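Local coordinates for hypothetical protein Atu2648 (Agrobacterium tumefaciens str. C58, PDB 1ZCE), which is of unknown function but folds as an EVE domain, akin to the ASCH and PUA domains, and so may bind RNA or modified nucleic acid, at residues R33-R38 with L81-V86; V62-V67 with A90-P95. All coordinates share one frame; numbering follows the deposited sequence.

Contact 1: R33-R38 with L81-V86; sequences RNYQAR and LKWDCV
W83, just ahead of strand 84-99, packs against R33, in the loop before helix 35-42, and Y35, its first residue, a cation-aromatic surface contact that ties a helix N-terminus to a strand entry. The broad indole suits this place by meeting both residues. R33 CD lies over one face, 3.5 Å from the centroid of the W83 five-membered ring, a CH-pi contact; the bend at chi2 (-66°) places it there. Beyond CD the guanidinium lies nearly flat on the indole, planes 16° apart, a cation-pi stack. D74 and T76 bind its two terminal nitrogens and probably fix its rotation.

At the other end of the indole, W83 CH2 stands over the rim of the Y35 ring, 3.6 Å from CE2; the near-parallel planes barely overlap. Y35 OH accepts a bond from K82 NZ at 3.1 Å. The long R38 packs CG 3.4 Å from D84 OD1; its NH1 reaches K82 O, a doubtful bond because that oxygen is poorly placed. N34, the N-cap, accepts from A37 N at OD1.

D84 forms a salt bridge to R42, W83 bonds through its backbone to D74, and the side chains of C85 and V86 touch M41, so helix 35-42 lies against the beginning of strand 84-99.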
loop_
_atom_site.group_PDB
_atom_site.type_symbol
_atom_site.label_atom_id
_atom_site.label_comp_id
_atom_site.label_asym_id
_atom_site.label_seq_id
_atom_site.Cartn_x
_atom_site.Cartn_y
_atom_site.Cartn_z
ATOM N N ARG A 33 -4.564 -13.681 1.917
ATOM C CA ARG A 33 -4.922 -15.016 1.444
ATOM C C ARG A 33 -5.508 -14.914 0.036
ATOM O O ARG A 33 -6.537 -15.514 -0.286
ATOM C CB ARG A 33 -5.932 -15.658 2.402
ATOM C CG ARG A 33 -5.424 -15.797 3.837
ATOM C CD ARG A 33 -4.264 -16.783 3.940
ATOM N NE ARG A 33 -3.794 -16.965 5.316
ATOM C CZ ARG A 33 -2.779 -16.300 5.866
ATOM N NH1 ARG A 33 -2.108 -15.400 5.159
ATOM N NH2 ARG A 33 -2.435 -16.533 7.126
ATOM N N ASN A 34 -4.826 -14.134 -0.793
ATOM C CA ASN A 34 -5.205 -13.898 -2.179
ATOM C C ASN A 34 -3.920 -14.091 -2.978
ATOM O O ASN A 34 -2.904 -13.456 -2.688
ATOM C CB ASN A 34 -5.738 -12.467 -2.323
ATOM C CG ASN A 34 -6.102 -12.112 -3.752
ATOM O OD1 ASN A 34 -5.230 -11.891 -4.593
ATOM N ND2 ASN A 34 -7.397 -12.057 -4.035
ATOM N N TYR A 35 -3.956 -14.969 -3.975
ATOM C CA TYR A 35 -2.763 -15.250 -4.765
ATOM C C TYR A 35 -2.183 -14.040 -5.480
ATOM O O TYR A 35 -0.974 -13.824 -5.457
ATOM C CB TYR A 35 -3.048 -16.365 -5.771
ATOM C CG TYR A 35 -3.409 -17.678 -5.116
ATOM C CD1 TYR A 35 -4.671 -18.242 -5.288
ATOM C CD2 TYR A 35 -2.496 -18.345 -4.307
ATOM C CE1 TYR A 35 -5.016 -19.440 -4.668
ATOM C CE2 TYR A 35 -2.829 -19.542 -3.681
ATOM C CZ TYR A 35 -4.091 -20.084 -3.866
ATOM O OH TYR A 35 -4.427 -21.266 -3.243
ATOM N N GLN A 36 -3.036 -13.245 -6.113
ATOM C CA GLN A 36 -2.556 -12.072 -6.830
ATOM C C GLN A 36 -1.911 -11.055 -5.895
ATOM O O GLN A 36 -0.878 -10.471 -6.225
ATOM C CB GLN A 36 -3.700 -11.420 -7.606
ATOM C CG GLN A 36 -3.308 -10.117 -8.275
ATOM C CD GLN A 36 -2.077 -10.255 -9.149
ATOM O OE1 GLN A 36 -1.359 -9.284 -9.380
ATOM N NE2 GLN A 36 -1.835 -11.460 -9.651
ATOM N N ALA A 37 -2.527 -10.832 -4.738
ATOM C CA ALA A 37 -1.984 -9.888 -3.761
ATOM C C ALA A 37 -0.632 -10.404 -3.263
ATOM O O ALA A 37 0.326 -9.637 -3.119
ATOM C CB ALA A 37 -2.951 -9.721 -2.598
ATOM N N ARG A 38 -0.568 -11.705 -2.997
ATOM C CA ARG A 38 0.660 -12.343 -2.547
ATOM C C ARG A 38 1.736 -12.174 -3.615
ATOM O O ARG A 38 2.879 -11.836 -3.315
ATOM C CB ARG A 38 0.423 -13.835 -2.312
ATOM C CG ARG A 38 1.676 -14.610 -1.932
ATOM C CD ARG A 38 1.505 -16.098 -2.205
ATOM N NE ARG A 38 1.407 -16.373 -3.635
ATOM C CZ ARG A 38 1.217 -17.580 -4.156
ATOM N NH1 ARG A 38 1.098 -18.636 -3.363
ATOM N NH2 ARG A 38 1.152 -17.727 -5.470
ATOM N N LEU A 81 3.123 -23.083 2.999
ATOM C CA LEU A 81 4.087 -22.884 1.926
ATOM C C LEU A 81 3.656 -21.847 0.893
ATOM O O LEU A 81 4.495 -21.152 0.319
ATOM C CB LEU A 81 4.361 -24.223 1.235
ATOM C CG LEU A 81 5.761 -24.470 0.669
ATOM C CD1 LEU A 81 5.858 -25.905 0.180
ATOM C CD2 LEU A 81 6.052 -23.498 -0.459
ATOM N N LYS A 82 2.358 -21.725 0.654
ATOM C CA LYS A 82 1.912 -20.767 -0.344
ATOM C C LYS A 82 1.581 -19.369 0.161
ATOM O O LYS A 82 1.254 -18.501 -0.638
ATOM C CB LYS A 82 0.728 -21.332 -1.130
ATOM C CG LYS A 82 -0.429 -21.791 -0.280
ATOM C CD LYS A 82 -1.523 -22.374 -1.145
ATOM C CE LYS A 82 -2.647 -22.918 -0.295
ATOM N NZ LYS A 82 -3.766 -23.453 -1.122
ATOM N N TRP A 83 1.673 -19.131 1.465
ATOM C CA TRP A 83 1.381 -17.798 1.978
ATOM C C TRP A 83 2.623 -17.092 2.513
ATOM O O TRP A 83 3.184 -17.479 3.539
ATOM C CB TRP A 83 0.308 -17.863 3.069
ATOM C CG TRP A 83 -1.021 -18.375 2.572
ATOM C CD1 TRP A 83 -1.797 -19.336 3.158
ATOM C CD2 TRP A 83 -1.726 -17.957 1.393
ATOM N NE1 TRP A 83 -2.933 -19.544 2.420
ATOM C CE2 TRP A 83 -2.918 -18.713 1.332
ATOM C CE3 TRP A 83 -1.468 -17.021 0.382
ATOM C CZ2 TRP A 83 -3.850 -18.560 0.301
ATOM C CZ3 TRP A 83 -2.398 -16.871 -0.644
ATOM C CH2 TRP A 83 -3.572 -17.639 -0.674
ATOM N N ASP A 84 3.064 -16.071 1.784
ATOM C CA ASP A 84 4.212 -15.279 2.199
ATOM C C ASP A 84 3.881 -13.792 2.054
ATOM O O ASP A 84 2.892 -13.427 1.418
ATOM C CB ASP A 84 5.494 -15.666 1.421
ATOM C CG ASP A 84 5.256 -15.915 -0.062
ATOM O OD1 ASP A 84 4.857 -14.979 -0.784
ATOM O OD2 ASP A 84 5.489 -17.056 -0.516
ATOM N N CYS A 85 4.704 -12.940 2.655
ATOM C CA CYS A 85 4.452 -11.506 2.621
ATOM C C CYS A 85 5.693 -10.674 2.912
ATOM O O CYS A 85 6.723 -11.187 3.374
ATOM C CB CYS A 85 3.384 -11.168 3.664
ATOM S SG CYS A 85 3.842 -11.734 5.353
ATOM N N VAL A 86 5.587 -9.379 2.623
ATOM C CA VAL A 86 6.666 -8.446 2.905
ATOM C C VAL A 86 6.364 -7.780 4.244
ATOM O O VAL A 86 5.347 -8.058 4.885
ATOM C CB VAL A 86 6.761 -7.313 1.835
ATOM C CG1 VAL A 86 7.170 -7.889 0.493
ATOM C CG2 VAL A 86 5.427 -6.583 1.712
HETATM O O HOH W 1 4.664 -12.293 -0.863
#

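Contact 2: V62-V67 with A90-P95; sequences VGIVEV and AVCDMP
I64 and C92 face each other as a hydrogen-bonded antiparallel pair, their side chains on the same face of the sheet. C92 SG touches the isoleucine, 4.1 Å from both I64 CB and I64 CD1. The branched isoleucine serves three neighbours: CG2, anti to the backbone N, turns to V91 CB, while CG1 approaches CE of M94 (deposited as selenomethionine) at 4.4 Å. L139 and P143 pack on I64 as well, which suits its fully apolar side chain.

V91 meets E66 at about a right angle. V91 CG2 sits 3.6 Å from E66 CB and touches the glutamate all the way from CB to OE2. OE1 forms a salt bridge with R89 and accepts from water 2, which also donates to A90 O.

V65 and A90, a non-hydrogen-bonded pair whose side chains diverge, both touch W16; the small alanine accommodates the indole. D93 OD1 accepts a hydrogen bond from W16 NE1 and forms a salt bridge with K20. G63 and D93 make another non-hydrogen-bonded pair, their CA atoms 4.2 Å apart, and having no side chain suits G63 to a position so close to C92 O.

I64 N donates to C92 O at 2.9 Å, almost straight (172°). I64 O is gripped twice, by V91 N at 2.8 Å and weakly by C92 N at 3.4 Å. M94 N donates to V62 O from above the carbonyl plane. Two residues, V91 and C92, thus stand opposite the single I64, a classic beta bulge; V62 and G63 make another against F52. Such bulges accentuate strand twist, and here they lie in the long antiparallel hairpin of strands 60-73 and 84-99, part of the mixed sheet of this PUA-related EVE domain.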
loop_
_atom_site.group_PDB
_atom_site.type_symbol
_atom_site.label_atom_id
_atom_site.label_comp_id
_atom_site.label_asym_id
_atom_site.label_seq_id
_atom_site.Cartn_x
_atom_site.Cartn_y
_atom_site.Cartn_z
ATOM N N VAL A 62 -4.028 7.652 3.252
ATOM C CA VAL A 62 -3.574 8.454 4.377
ATOM C C VAL A 62 -2.075 8.551 4.584
ATOM O O VAL A 62 -1.616 9.377 5.368
ATOM C CB VAL A 62 -4.207 7.938 5.681
ATOM C CG1 VAL A 62 -5.707 8.129 5.624
ATOM C CG2 VAL A 62 -3.876 6.460 5.875
ATOM N N GLY A 63 -1.305 7.723 3.892
ATOM C CA GLY A 63 0.131 7.785 4.067
ATOM C C GLY A 63 0.907 7.013 3.029
ATOM O O GLY A 63 0.335 6.315 2.189
ATOM N N ILE A 64 2.223 7.168 3.082
ATOM C CA ILE A 64 3.121 6.471 2.180
ATOM C C ILE A 64 4.005 5.551 3.015
ATOM O O ILE A 64 4.480 5.928 4.093
ATOM C CB ILE A 64 4.002 7.461 1.398
ATOM C CG1 ILE A 64 3.117 8.296 0.467
ATOM C CG2 ILE A 64 5.070 6.709 0.608
ATOM C CD1 ILE A 64 3.873 9.312 -0.381
ATOM N N VAL A 65 4.199 4.337 2.514
ATOM C CA VAL A 65 5.028 3.348 3.182
ATOM C C VAL A 65 6.102 2.854 2.230
ATOM O O VAL A 65 6.115 3.192 1.048
ATOM C CB VAL A 65 4.206 2.117 3.631
ATOM C CG1 VAL A 65 3.207 2.519 4.703
ATOM C CG2 VAL A 65 3.494 1.501 2.435
ATOM N N GLU A 66 7.013 2.056 2.769
ATOM C CA GLU A 66 8.074 1.460 1.977
ATOM C C GLU A 66 8.287 0.032 2.452
ATOM O O GLU A 66 8.029 -0.302 3.610
ATOM C CB GLU A 66 9.377 2.251 2.116
ATOM C CG GLU A 66 10.004 2.199 3.501
ATOM C CD GLU A 66 11.246 3.069 3.611
ATOM O OE1 GLU A 66 11.826 3.143 4.714
ATOM O OE2 GLU A 66 11.638 3.679 2.595
ATOM N N VAL A 67 8.751 -0.810 1.541
ATOM C CA VAL A 67 9.015 -2.200 1.858
ATOM C C VAL A 67 10.333 -2.276 2.628
ATOM O O VAL A 67 11.341 -1.727 2.181
ATOM C CB VAL A 67 9.117 -3.035 0.563
ATOM C CG1 VAL A 67 9.558 -4.445 0.883
ATOM C CG2 VAL A 67 7.769 -3.048 -0.159
ATOM N N ALA A 90 6.295 2.995 7.742
ATOM C CA ALA A 90 5.879 4.335 7.369
ATOM C C ALA A 90 7.025 5.182 6.833
ATOM O O ALA A 90 8.170 5.061 7.277
ATOM C CB ALA A 90 5.249 5.023 8.561
ATOM N N VAL A 91 6.707 6.024 5.856
ATOM C CA VAL A 91 7.680 6.938 5.279
ATOM C C VAL A 91 7.222 8.350 5.651
ATOM O O VAL A 91 7.989 9.133 6.212
ATOM C CB VAL A 91 7.764 6.808 3.740
ATOM C CG1 VAL A 91 8.679 7.887 3.178
ATOM C CG2 VAL A 91 8.305 5.435 3.364
ATOM N N CYS A 92 5.968 8.670 5.348
ATOM C CA CYS A 92 5.421 9.982 5.673
ATOM C C CYS A 92 3.905 9.988 5.526
ATOM O O CYS A 92 3.332 9.128 4.860
ATOM C CB CYS A 92 6.025 11.055 4.761
ATOM S SG CYS A 92 5.591 10.886 3.008
ATOM N N ASP A 93 3.254 10.955 6.160
ATOM C CA ASP A 93 1.808 11.063 6.063
ATOM C C ASP A 93 1.477 11.701 4.728
ATOM O O ASP A 93 2.338 12.302 4.083
ATOM C CB ASP A 93 1.253 11.971 7.165
ATOM C CG ASP A 93 1.700 11.560 8.547
ATOM O OD1 ASP A 93 1.469 10.395 8.924
ATOM O OD2 ASP A 93 2.276 12.407 9.260
HETATM N N MSE A 94 0.237 11.539 4.294
HETATM C CA MSE A 94 -0.205 12.190 3.076
HETATM C C MSE A 94 -0.761 13.482 3.672
HETATM O O MSE A 94 -1.722 13.444 4.436
HETATM C CB MSE A 94 -1.323 11.397 2.402
HETATM C CG MSE A 94 -1.814 12.019 1.098
HETATM SE SE MSE A 94 -0.439 12.117 -0.253
HETATM C CE MSE A 94 -0.575 10.308 -0.901
ATOM N N PRO A 95 -0.142 14.636 3.362
ATOM C CA PRO A 95 -0.585 15.937 3.881
ATOM C C PRO A 95 -2.101 16.098 3.927
ATOM O O PRO A 95 -2.669 16.439 4.967
ATOM C CB PRO A 95 0.089 16.920 2.937
ATOM C CG PRO A 95 1.404 16.249 2.688
ATOM C CD PRO A 95 1.000 14.806 2.444
HETATM O O HOH W 2 10.978 5.079 6.471
#

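In the fold
Contacts 1 and 2 are joined by strand 84-99, which begins in contact 1 and runs on to pair with strand 60-73 in contact 2. Their centres lie 22 Å apart, on opposite sides of the centre of the chain, yet they meet where V86 CB packs 4.1 Å from V67 CG1. Along the sequence their segments alternate: 33-38, 62-67, 81-86, 90-95. Contact 1 lies at the surface and mixes aromatic packing with charged groups, holding helix 35-42 to one end of the hairpin; contact 2 is partly buried and holds the hairpin strands together. No ligand or active site is established, and both contacts belong to the EVE fold.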